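Local structure of tRNA dimethylallyltransferase (Bacillus halodurans, 3EXA) at residues 71-74 and 75-78; 259-262 and 263-267; 291-294 and 295-298. The protein probably transfers a dimethylallyl group from dimethylallyl diphosphate to the adenine at position 37 of tRNAs that read codons beginning with uridine. One frame throughout, in Å; residues are numbered along the deposited sequence.

All three contacts are local, but they sit in different parts of the fold. Interactions 1 and 3 form helix starts, of helix 74-90 and helix 294-317, whereas interaction 2 is a turn-to-turn contact within helix 256-279. Interaction 1 is nearest the centre of the chain and partly buried: a serine and an aspartate cap each other above two packed phenylalanines. Interaction 3 lies at the surface, with a weak aspartate cap, a water and one aromatic side chain turned inward. Interaction 2, also partly buried, mixes aliphatic packing with a long salt bridge. No two touch; interactions 2 and 3 come closest, about 17 Å between nearest atoms.

Interaction 1 of 3, residues 71-74 and 75-78; sequences SFSV and ADFQ
Ser73 and Asp76 are brought together by complementary first torsions: OG of Ser73 is folded between its own backbone N and carbonyl carbon (chi1 72°), while CG of Asp76 swings anti to its carbonyl carbon (chi1 -63°), back toward the start of the helix. Each side chain then caps the other's backbone. Ser73 OG accepts from Asp76 N at 3.2 Å, and Asp76 OD2 accepts from Ser73 N at 2.7 Å, on the anti side of the carboxylate and somewhat out of its plane. A weak bond from Ser73 OG to the same OD2, 3.0 Å long, closes the loop, so one carboxylate oxygen takes two donors. The first regular turn follows, with Phe77 N bonded to Ser73 O at 3.0 Å. Beneath the cap, Asp76 CB lies over one face of the Phe72 ring, a CH-pi contact 4.1 Å from CB to the ring centroid. The other end of that ring touches the next residue, Phe72 CE2 lying 3.6 Å from Phe77 CB. The Phe77 ring continues inward to meet the ring of Tyr104, whose hydroxyl is hydrogen-bonded to Phe72 O. Ser73 and Asp76 thus form a capping box, and Phe72 and Phe77, on its two flanks, complete it as a hydrophobic staple at the N-terminus of helix 74-90.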
ATOM      1  N   SER A  71     -16.400 -14.190  -2.816  1.00 30.93           N
ATOM      2  CA  SER A  71     -15.246 -14.260  -3.704  1.00 31.75           C
ATOM      3  C   SER A  71     -14.225 -15.213  -3.095  1.00 31.07           C
ATOM      4  O   SER A  71     -14.189 -15.400  -1.879  1.00 32.75           O
ATOM      5  CB  SER A  71     -14.610 -12.886  -3.859  1.00 35.61           C
ATOM      6  OG  SER A  71     -13.985 -12.508  -2.653  1.00 24.07           O
ATOM      7  N   PHE A  72     -13.389 -15.799  -3.945  1.00 28.32           N
ATOM      8  CA  PHE A  72     -12.366 -16.744  -3.508  1.00 26.76           C
ATOM      9  C   PHE A  72     -11.087 -16.534  -4.315  1.00 26.07           C
ATOM     10  O   PHE A  72     -10.872 -17.184  -5.342  1.00 20.06           O
ATOM     11  CB  PHE A  72     -12.866 -18.184  -3.694  1.00 29.22           C
ATOM     12  CG  PHE A  72     -12.059 -19.204  -2.943  1.00 32.18           C
ATOM     13  CD1 PHE A  72     -12.099 -19.248  -1.554  1.00 28.26           C
ATOM     14  CD2 PHE A  72     -11.226 -20.090  -3.619  1.00 23.73           C
ATOM     15  CE1 PHE A  72     -11.318 -20.156  -0.851  1.00 29.74           C
ATOM     16  CE2 PHE A  72     -10.445 -20.997  -2.921  1.00 25.56           C
ATOM     17  CZ  PHE A  72     -10.490 -21.030  -1.533  1.00 19.49           C
ATOM     18  N   SER A  73     -10.238 -15.631  -3.838  1.00 21.87           N
ATOM     19  CA  SER A  73      -8.991 -15.319  -4.521  1.00 23.14           C
ATOM     20  C   SER A  73      -7.919 -16.383  -4.334  1.00 25.76           C
ATOM     21  O   SER A  73      -8.048 -17.297  -3.514  1.00 27.88           O
ATOM     22  CB  SER A  73      -8.432 -13.982  -4.026  1.00 25.96           C
ATOM     23  OG  SER A  73      -7.912 -14.108  -2.710  1.00 27.38           O
ATOM     24  N   VAL A  74      -6.846 -16.244  -5.101  1.00 27.08           N
ATOM     25  CA  VAL A  74      -5.737 -17.168  -5.015  1.00 30.19           C
ATOM     26  C   VAL A  74      -5.209 -17.160  -3.583  1.00 26.50           C
ATOM     27  O   VAL A  74      -4.902 -18.206  -3.015  1.00 29.59           O
ATOM     28  CB  VAL A  74      -4.619 -16.757  -5.975  1.00 21.89           C
ATOM     29  CG1 VAL A  74      -4.022 -15.446  -5.529  1.00 28.49           C
ATOM     30  CG2 VAL A  74      -3.571 -17.831  -6.029  1.00 29.35           C
ATOM     31  N   ALA A  75      -5.120 -15.971  -2.997  1.00 28.82           N
ATOM     32  CA  ALA A  75      -4.631 -15.832  -1.635  1.00 28.74           C
ATOM     33  C   ALA A  75      -5.517 -16.619  -0.673  1.00 30.47           C
ATOM     34  O   ALA A  75      -5.011 -17.268   0.239  1.00 30.46           O
ATOM     35  CB  ALA A  75      -4.591 -14.363  -1.233  1.00 16.79           C
ATOM     36  N   ASP A  76      -6.834 -16.561  -0.871  1.00 27.53           N
ATOM     37  CA  ASP A  76      -7.742 -17.296  -0.004  1.00 23.71           C
ATOM     38  C   ASP A  76      -7.410 -18.781  -0.143  1.00 27.05           C
ATOM     39  O   ASP A  76      -7.318 -19.499   0.846  1.00 27.10           O
ATOM     40  CB  ASP A  76      -9.221 -17.084  -0.389  1.00 25.12           C
ATOM     41  CG  ASP A  76      -9.682 -15.633  -0.252  1.00 31.59           C
ATOM     42  OD1 ASP A  76      -9.434 -15.002   0.802  1.00 25.66           O
ATOM     43  OD2 ASP A  76     -10.324 -15.129  -1.209  1.00 34.81           O
ATOM     44  N   PHE A  77      -7.227 -19.241  -1.377  1.00 23.84           N
ATOM     45  CA  PHE A  77      -6.918 -20.648  -1.608  1.00 22.26           C
ATOM     46  C   PHE A  77      -5.621 -21.080  -0.928  1.00 25.42           C
ATOM     47  O   PHE A  77      -5.586 -22.106  -0.248  1.00 25.13           O
ATOM     48  CB  PHE A  77      -6.829 -20.940  -3.104  1.00 21.63           C
ATOM     49  CG  PHE A  77      -6.345 -22.328  -3.418  1.00 22.09           C
ATOM     50  CD1 PHE A  77      -5.118 -22.522  -4.041  1.00 16.20           C
ATOM     51  CD2 PHE A  77      -7.096 -23.440  -3.056  1.00 18.08           C
ATOM     52  CE1 PHE A  77      -4.642 -23.805  -4.292  1.00 24.69           C
ATOM     53  CE2 PHE A  77      -6.624 -24.728  -3.304  1.00 21.89           C
ATOM     54  CZ  PHE A  77      -5.394 -24.910  -3.923  1.00 13.19           C
ATOM     55  N   GLN A  78      -4.565 -20.293  -1.114  1.00 21.55           N
ATOM     56  CA  GLN A  78      -3.259 -20.580  -0.533  1.00 21.05           C
ATOM     57  C   GLN A  78      -3.290 -20.663   1.000  1.00 23.40           C
ATOM     58  O   GLN A  78      -2.668 -21.550   1.586  1.00 22.73           O
ATOM     59  CB  GLN A  78      -2.256 -19.516  -0.994  1.00 21.25           C
ATOM     60  CG  GLN A  78      -0.838 -19.685  -0.457  1.00 25.52           C
ATOM     61  CD  GLN A  78       0.094 -18.562  -0.902  1.00 34.27           C
ATOM     62  OE1 GLN A  78       0.489 -18.491  -2.065  1.00 40.32           O
ATOM     63  NE2 GLN A  78       0.436 -17.670   0.025  1.00 42.40           N
TER

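Interaction 2 of 3, residues 259-262 and 263-267; sequences AIDT and LKRNS
Along one side of helix 256-279, Asp261 and Thr262 meet Arg265 one turn further on, and the contact is ordinary i to i+3 and i to i+4 packing along that helix. The Arg265 chain bends at chi2 and chi3 and folds back, laying one face of its guanidinium over Thr262 CA. The edge of the group is turned to Asp261, where OD1 and Arg265 NH1 form a long salt bridge of 3.7 Å. Carboxylate and guanidinium planes stand 52° apart, so the attraction is probably modest and lacks the side-on pairing of two parallel flat groups. Arg265 NH1 also lies 3.2 Å from Thr262 OG1, and the hydroxyl is hydrogen-bonded to Glu258 O in the preceding turn. With OG1 turned anti to the carbonyl carbon (chi1 -69°), Thr262 CG2 faces down the helix and lies alongside Asn266, 3.3 Å from its ND2. ND2 itself is hydrogen-bonded to Glu245. On another side of the helix Ile260 and Lys264 run side by side in the same direction, with Ile260 CG2 4.1 Å from Lys264 CE; the extended lysine ends in a salt bridge to Asp213. Backbone bonds such as Asn266 N to Thr262 O, 2.8 Å, keep these side chains in step. Leu263 O accepts both Ser267 N and Ser267 OG (2.9 Å), which approach from opposite faces of the carbonyl plane. Helix 201-218 packs against Leu263, Lys264 and Ser267, and helix 244-251 against Ala259, Thr262, Leu263 and Asn266, so the turn is wedged between two helices that it also joins through polar bonds.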
ATOM      1  N   ALA A 259     -25.811 -20.071 -27.099  1.00 15.02           N
ATOM      2  CA  ALA A 259     -25.130 -20.184 -25.813  1.00 20.44           C
ATOM      3  C   ALA A 259     -24.379 -21.514 -25.722  1.00 16.81           C
ATOM      4  O   ALA A 259     -23.182 -21.538 -25.426  1.00 15.22           O
ATOM      5  CB  ALA A 259     -26.136 -20.050 -24.659  1.00 16.48           C
ATOM      6  N   ILE A 260     -25.087 -22.613 -25.984  1.00 19.35           N
ATOM      7  CA  ILE A 260     -24.502 -23.960 -25.955  1.00 14.62           C
ATOM      8  C   ILE A 260     -23.282 -24.043 -26.866  1.00 11.51           C
ATOM      9  O   ILE A 260     -22.248 -24.589 -26.486  1.00 20.81           O
ATOM     10  CB  ILE A 260     -25.527 -25.033 -26.427  1.00 20.74           C
ATOM     11  CG1 ILE A 260     -26.690 -25.126 -25.442  1.00 23.89           C
ATOM     12  CG2 ILE A 260     -24.858 -26.395 -26.544  1.00 15.01           C
ATOM     13  CD1 ILE A 260     -27.859 -25.922 -25.971  1.00 19.24           C
ATOM     14  N   ASP A 261     -23.404 -23.511 -28.073  1.00 14.15           N
ATOM     15  CA  ASP A 261     -22.289 -23.543 -29.008  1.00 19.06           C
ATOM     16  C   ASP A 261     -21.110 -22.723 -28.482  1.00 20.46           C
ATOM     17  O   ASP A 261     -19.956 -23.133 -28.606  1.00 19.04           O
ATOM     18  CB  ASP A 261     -22.735 -23.008 -30.368  1.00 22.85           C
ATOM     19  CG  ASP A 261     -21.581 -22.850 -31.338  1.00 35.57           C
ATOM     20  OD1 ASP A 261     -20.894 -21.812 -31.290  1.00 34.01           O
ATOM     21  OD2 ASP A 261     -21.354 -23.770 -32.148  1.00 44.56           O
ATOM     22  N   THR A 262     -21.410 -21.575 -27.879  1.00 21.43           N
ATOM     23  CA  THR A 262     -20.383 -20.688 -27.335  1.00 18.49           C
ATOM     24  C   THR A 262     -19.726 -21.278 -26.090  1.00 19.12           C
ATOM     25  O   THR A 262     -18.522 -21.105 -25.866  1.00 19.46           O
ATOM     26  CB  THR A 262     -20.978 -19.301 -27.016  1.00 19.03           C
ATOM     27  OG1 THR A 262     -21.306 -18.633 -28.245  1.00 22.05           O
ATOM     28  CG2 THR A 262     -19.980 -18.449 -26.225  1.00 17.58           C
ATOM     29  N   LEU A 263     -20.518 -21.981 -25.291  1.00 14.01           N
ATOM     30  CA  LEU A 263     -20.010 -22.622 -24.084  1.00 15.41           C
ATOM     31  C   LEU A 263     -19.022 -23.705 -24.480  1.00 13.64           C
ATOM     32  O   LEU A 263     -17.970 -23.855 -23.866  1.00 18.31           O
ATOM     33  CB  LEU A 263     -21.159 -23.249 -23.286  1.00 18.97           C
ATOM     34  CG  LEU A 263     -20.773 -24.211 -22.160  1.00 16.00           C
ATOM     35  CD1 LEU A 263     -19.701 -23.580 -21.287  1.00 13.59           C
ATOM     36  CD2 LEU A 263     -21.997 -24.554 -21.331  1.00 19.09           C
ATOM     37  N   LYS A 264     -19.369 -24.472 -25.507  1.00 13.71           N
ATOM     38  CA  LYS A 264     -18.490 -25.530 -25.965  1.00 12.13           C
ATOM     39  C   LYS A 264     -17.165 -24.957 -26.449  1.00 14.11           C
ATOM     40  O   LYS A 264     -16.090 -25.464 -26.111  1.00  9.88           O
ATOM     41  CB  LYS A 264     -19.155 -26.322 -27.086  1.00 10.91           C
ATOM     42  CG  LYS A 264     -20.242 -27.284 -26.598  1.00 12.40           C
ATOM     43  CD  LYS A 264     -20.928 -27.997 -27.764  1.00 14.01           C
ATOM     44  CE  LYS A 264     -21.900 -29.072 -27.281  1.00 15.74           C
ATOM     45  NZ  LYS A 264     -22.498 -29.841 -28.409  1.00 12.64           N
ATOM     46  N   ARG A 265     -17.255 -23.895 -27.241  1.00 15.60           N
ATOM     47  CA  ARG A 265     -16.084 -23.239 -27.787  1.00 17.49           C
ATOM     48  C   ARG A 265     -15.221 -22.695 -26.658  1.00 18.54           C
ATOM     49  O   ARG A 265     -14.025 -22.987 -26.590  1.00 12.24           O
ATOM     50  CB  ARG A 265     -16.530 -22.127 -28.733  1.00 23.32           C
ATOM     51  CG  ARG A 265     -15.406 -21.344 -29.377  1.00 38.21           C
ATOM     52  CD  ARG A 265     -15.805 -20.928 -30.795  1.00 50.12           C
ATOM     53  NE  ARG A 265     -17.168 -20.403 -30.847  1.00 60.02           N
ATOM     54  CZ  ARG A 265     -17.580 -19.317 -30.198  1.00 72.62           C
ATOM     55  NH1 ARG A 265     -18.842 -18.913 -30.302  1.00 70.44           N
ATOM     56  NH2 ARG A 265     -16.731 -18.629 -29.445  1.00 77.10           N
ATOM     57  N   ASN A 266     -15.817 -21.917 -25.758  1.00 18.87           N
ATOM     58  CA  ASN A 266     -15.040 -21.381 -24.646  1.00 17.60           C
ATOM     59  C   ASN A 266     -14.429 -22.510 -23.817  1.00 13.91           C
ATOM     60  O   ASN A 266     -13.317 -22.369 -23.317  1.00 16.90           O
ATOM     61  CB  ASN A 266     -15.899 -20.500 -23.736  1.00 22.78           C
ATOM     62  CG  ASN A 266     -16.441 -19.281 -24.445  1.00 16.01           C
ATOM     63  OD1 ASN A 266     -15.841 -18.784 -25.395  1.00 19.45           O
ATOM     64  ND2 ASN A 266     -17.578 -18.785 -23.977  1.00 13.96           N
ATOM     65  N   SER A 267     -15.144 -23.625 -23.667  1.00  9.89           N
ATOM     66  CA  SER A 267     -14.616 -24.746 -22.893  1.00  8.68           C
ATOM     67  C   SER A 267     -13.382 -25.344 -23.565  1.00 16.60           C
ATOM     68  O   SER A 267     -12.433 -25.751 -22.888  1.00 18.47           O
ATOM     69  CB  SER A 267     -15.670 -25.844 -22.711  1.00 17.24           C
ATOM     70  OG  SER A 267     -16.689 -25.454 -21.805  1.00 12.96           O
TER

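Interaction 3 of 3, residues 291-294 and 295-298; sequences DVDF and DKKI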
ATOM      1  N   ASP A 291      -7.250 -42.706 -25.142  1.00 45.23           N
ATOM      2  CA  ASP A 291      -7.915 -44.002 -25.189  1.00 50.72           C
ATOM      3  C   ASP A 291      -6.943 -45.163 -25.059  1.00 49.64           C
ATOM      4  O   ASP A 291      -6.844 -46.018 -25.942  1.00 45.00           O
ATOM      5  CB  ASP A 291      -8.727 -44.128 -26.486  1.00 61.31           C
ATOM      6  CG  ASP A 291      -9.825 -43.059 -26.612  1.00 67.63           C
ATOM      7  OD1 ASP A 291     -10.512 -43.043 -27.657  1.00 74.24           O
ATOM      8  OD2 ASP A 291     -10.004 -42.242 -25.680  1.00 60.06           O
ATOM      9  N   VAL A 292      -6.219 -45.180 -23.948  1.00 51.40           N
ATOM     10  CA  VAL A 292      -5.255 -46.235 -23.699  1.00 53.18           C
ATOM     11  C   VAL A 292      -5.735 -47.104 -22.536  1.00 47.80           C
ATOM     12  O   VAL A 292      -6.789 -46.849 -21.937  1.00 32.03           O
ATOM     13  CB  VAL A 292      -3.828 -45.646 -23.416  1.00 57.87           C
ATOM     14  CG1 VAL A 292      -3.752 -45.042 -22.022  1.00 58.18           C
ATOM     15  CG2 VAL A 292      -2.764 -46.725 -23.600  1.00 63.83           C
ATOM     16  N   ASP A 293      -4.960 -48.144 -22.240  1.00 40.38           N
ATOM     17  CA  ASP A 293      -5.294 -49.089 -21.185  1.00 37.49           C
ATOM     18  C   ASP A 293      -5.130 -48.451 -19.815  1.00 28.23           C
ATOM     19  O   ASP A 293      -4.019 -48.145 -19.400  1.00 27.44           O
ATOM     20  CB  ASP A 293      -4.406 -50.329 -21.321  1.00 34.88           C
ATOM     21  CG  ASP A 293      -4.778 -51.409 -20.353  1.00 41.54           C
ATOM     22  OD1 ASP A 293      -5.978 -51.753 -20.266  1.00 51.51           O
ATOM     23  OD2 ASP A 293      -3.871 -51.925 -19.678  1.00 51.28           O
ATOM     24  N   PHE A 294      -6.239 -48.245 -19.113  1.00 23.23           N
ATOM     25  CA  PHE A 294      -6.173 -47.629 -17.797  1.00 24.02           C
ATOM     26  C   PHE A 294      -5.357 -48.411 -16.784  1.00 17.54           C
ATOM     27  O   PHE A 294      -4.412 -47.877 -16.226  1.00 31.71           O
ATOM     28  CB  PHE A 294      -7.573 -47.390 -17.230  1.00 27.83           C
ATOM     29  CG  PHE A 294      -7.565 -46.671 -15.912  1.00 25.00           C
ATOM     30  CD1 PHE A 294      -7.465 -47.377 -14.717  1.00 25.12           C
ATOM     31  CD2 PHE A 294      -7.578 -45.279 -15.868  1.00 24.30           C
ATOM     32  CE1 PHE A 294      -7.373 -46.709 -13.500  1.00 29.36           C
ATOM     33  CE2 PHE A 294      -7.485 -44.598 -14.655  1.00 24.96           C
ATOM     34  CZ  PHE A 294      -7.382 -45.314 -13.469  1.00 29.73           C
ATOM     35  N   ASP A 295      -5.737 -49.657 -16.522  1.00 19.50           N
ATOM     36  CA  ASP A 295      -5.023 -50.510 -15.572  1.00 18.64           C
ATOM     37  C   ASP A 295      -3.505 -50.471 -15.763  1.00 28.20           C
ATOM     38  O   ASP A 295      -2.747 -50.563 -14.794  1.00 30.51           O
ATOM     39  CB  ASP A 295      -5.513 -51.951 -15.697  1.00 24.11           C
ATOM     40  CG  ASP A 295      -6.937 -52.122 -15.213  1.00 35.25           C
ATOM     41  OD1 ASP A 295      -7.448 -53.259 -15.280  1.00 43.53           O
ATOM     42  OD2 ASP A 295      -7.550 -51.125 -14.761  1.00 33.49           O
ATOM     43  N   LYS A 296      -3.067 -50.347 -17.011  1.00 19.86           N
ATOM     44  CA  LYS A 296      -1.645 -50.283 -17.312  1.00 28.12           C
ATOM     45  C   LYS A 296      -1.062 -48.886 -17.041  1.00 24.42           C
ATOM     46  O   LYS A 296       0.027 -48.778 -16.486  1.00 31.88           O
ATOM     47  CB  LYS A 296      -1.390 -50.683 -18.774  1.00 19.28           C
ATOM     48  CG  LYS A 296       0.086 -50.883 -19.135  1.00 26.64           C
ATOM     49  CD  LYS A 296       0.260 -51.169 -20.626  1.00 21.03           C
ATOM     50  CE  LYS A 296       1.728 -51.299 -21.018  1.00 27.85           C
ATOM     51  NZ  LYS A 296       2.369 -52.509 -20.427  1.00 21.44           N
ATOM     52  N   LYS A 297      -1.774 -47.825 -17.420  1.00 23.54           N
ATOM     53  CA  LYS A 297      -1.283 -46.459 -17.201  1.00 21.90           C
ATOM     54  C   LYS A 297      -1.167 -46.090 -15.740  1.00 19.77           C
ATOM     55  O   LYS A 297      -0.131 -45.602 -15.290  1.00 28.00           O
ATOM     56  CB  LYS A 297      -2.194 -45.418 -17.854  1.00 12.67           C
ATOM     57  CG  LYS A 297      -1.784 -45.006 -19.244  1.00 25.18           C
ATOM     58  CD  LYS A 297      -0.407 -44.362 -19.274  1.00 23.19           C
ATOM     59  CE  LYS A 297       0.134 -44.354 -20.697  1.00 21.22           C
ATOM     60  NZ  LYS A 297       1.588 -44.059 -20.739  1.00 23.85           N
ATOM     61  N   ILE A 298      -2.247 -46.302 -15.004  1.00 15.58           N
ATOM     62  CA  ILE A 298      -2.261 -45.963 -13.593  1.00 19.66           C
ATOM     63  C   ILE A 298      -1.133 -46.681 -12.860  1.00 18.84           C
ATOM     64  O   ILE A 298      -0.565 -46.148 -11.907  1.00 24.98           O
ATOM     65  CB  ILE A 298      -3.625 -46.308 -12.964  1.00 17.72           C
ATOM     66  CG1 ILE A 298      -3.953 -45.298 -11.867  1.00 25.43           C
ATOM     67  CG2 ILE A 298      -3.619 -47.725 -12.414  1.00 18.95           C
ATOM     68  CD1 ILE A 298      -3.102 -45.411 -10.630  1.00 35.97           C
TER
HETATM   69  O   HOH W   1      -7.314 -51.335 -18.136  1.00 27.10           O
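Phe294 and Ile298 cross obliquely on the inner side of the first turn of helix 294-317. The phenylalanine has CG anti to its backbone N (chi1 -176°), which carries the ring out beside the following turn. There CZ lies 3.8 Å from Ile298 CG1, and Ile298 CB makes an off-centre CH-pi contact with the ring. The Asp295 carboxylate stands steeply against the same ring, their planes 75° apart, with OD2 in the ring plane at its edge, 3.7 Å from CD1. Val292 and Lys297 meet at about a right angle on the two flanks of the cap, where a hydrophobic staple would sit; Val292 CG1 presses on the aliphatic part of the lysine, a tight 3.4 Å from its CG, while Lys297 NZ goes on to a salt bridge with Glu300. Asp293 is the N-cap: its carboxylate crosses Lys296 and accepts from Lys296 N through OD2, a weak bond of 3.2 Å bent to 125°. A water bonded to the other carboxylate oxygen, Asp293 OD1, accepts from Asp295 N, 2.8 Å from the water oxygen. The regular turn is closed by Ile298 N to Phe294 O, a bond of 2.9 Å. Helix 16-25, which begins within the predicted P-loop, packs on this face through Thr19, Met22 and Leu23, and Lys18 makes a cation-pi contact with the Phe294 ring. Replacing Phe294 by an alanine removes the ring, which is likely to open a gap beside Ile298 and Met22 and leave Lys18 without its aromatic partner. The carboxylates of Asp293 and Asp295 probably favour the positive end of the helix dipole, while the water satisfies the Asp295 amide, the direct cap stays weak, and apolar packing holds the helix start to its neighbour.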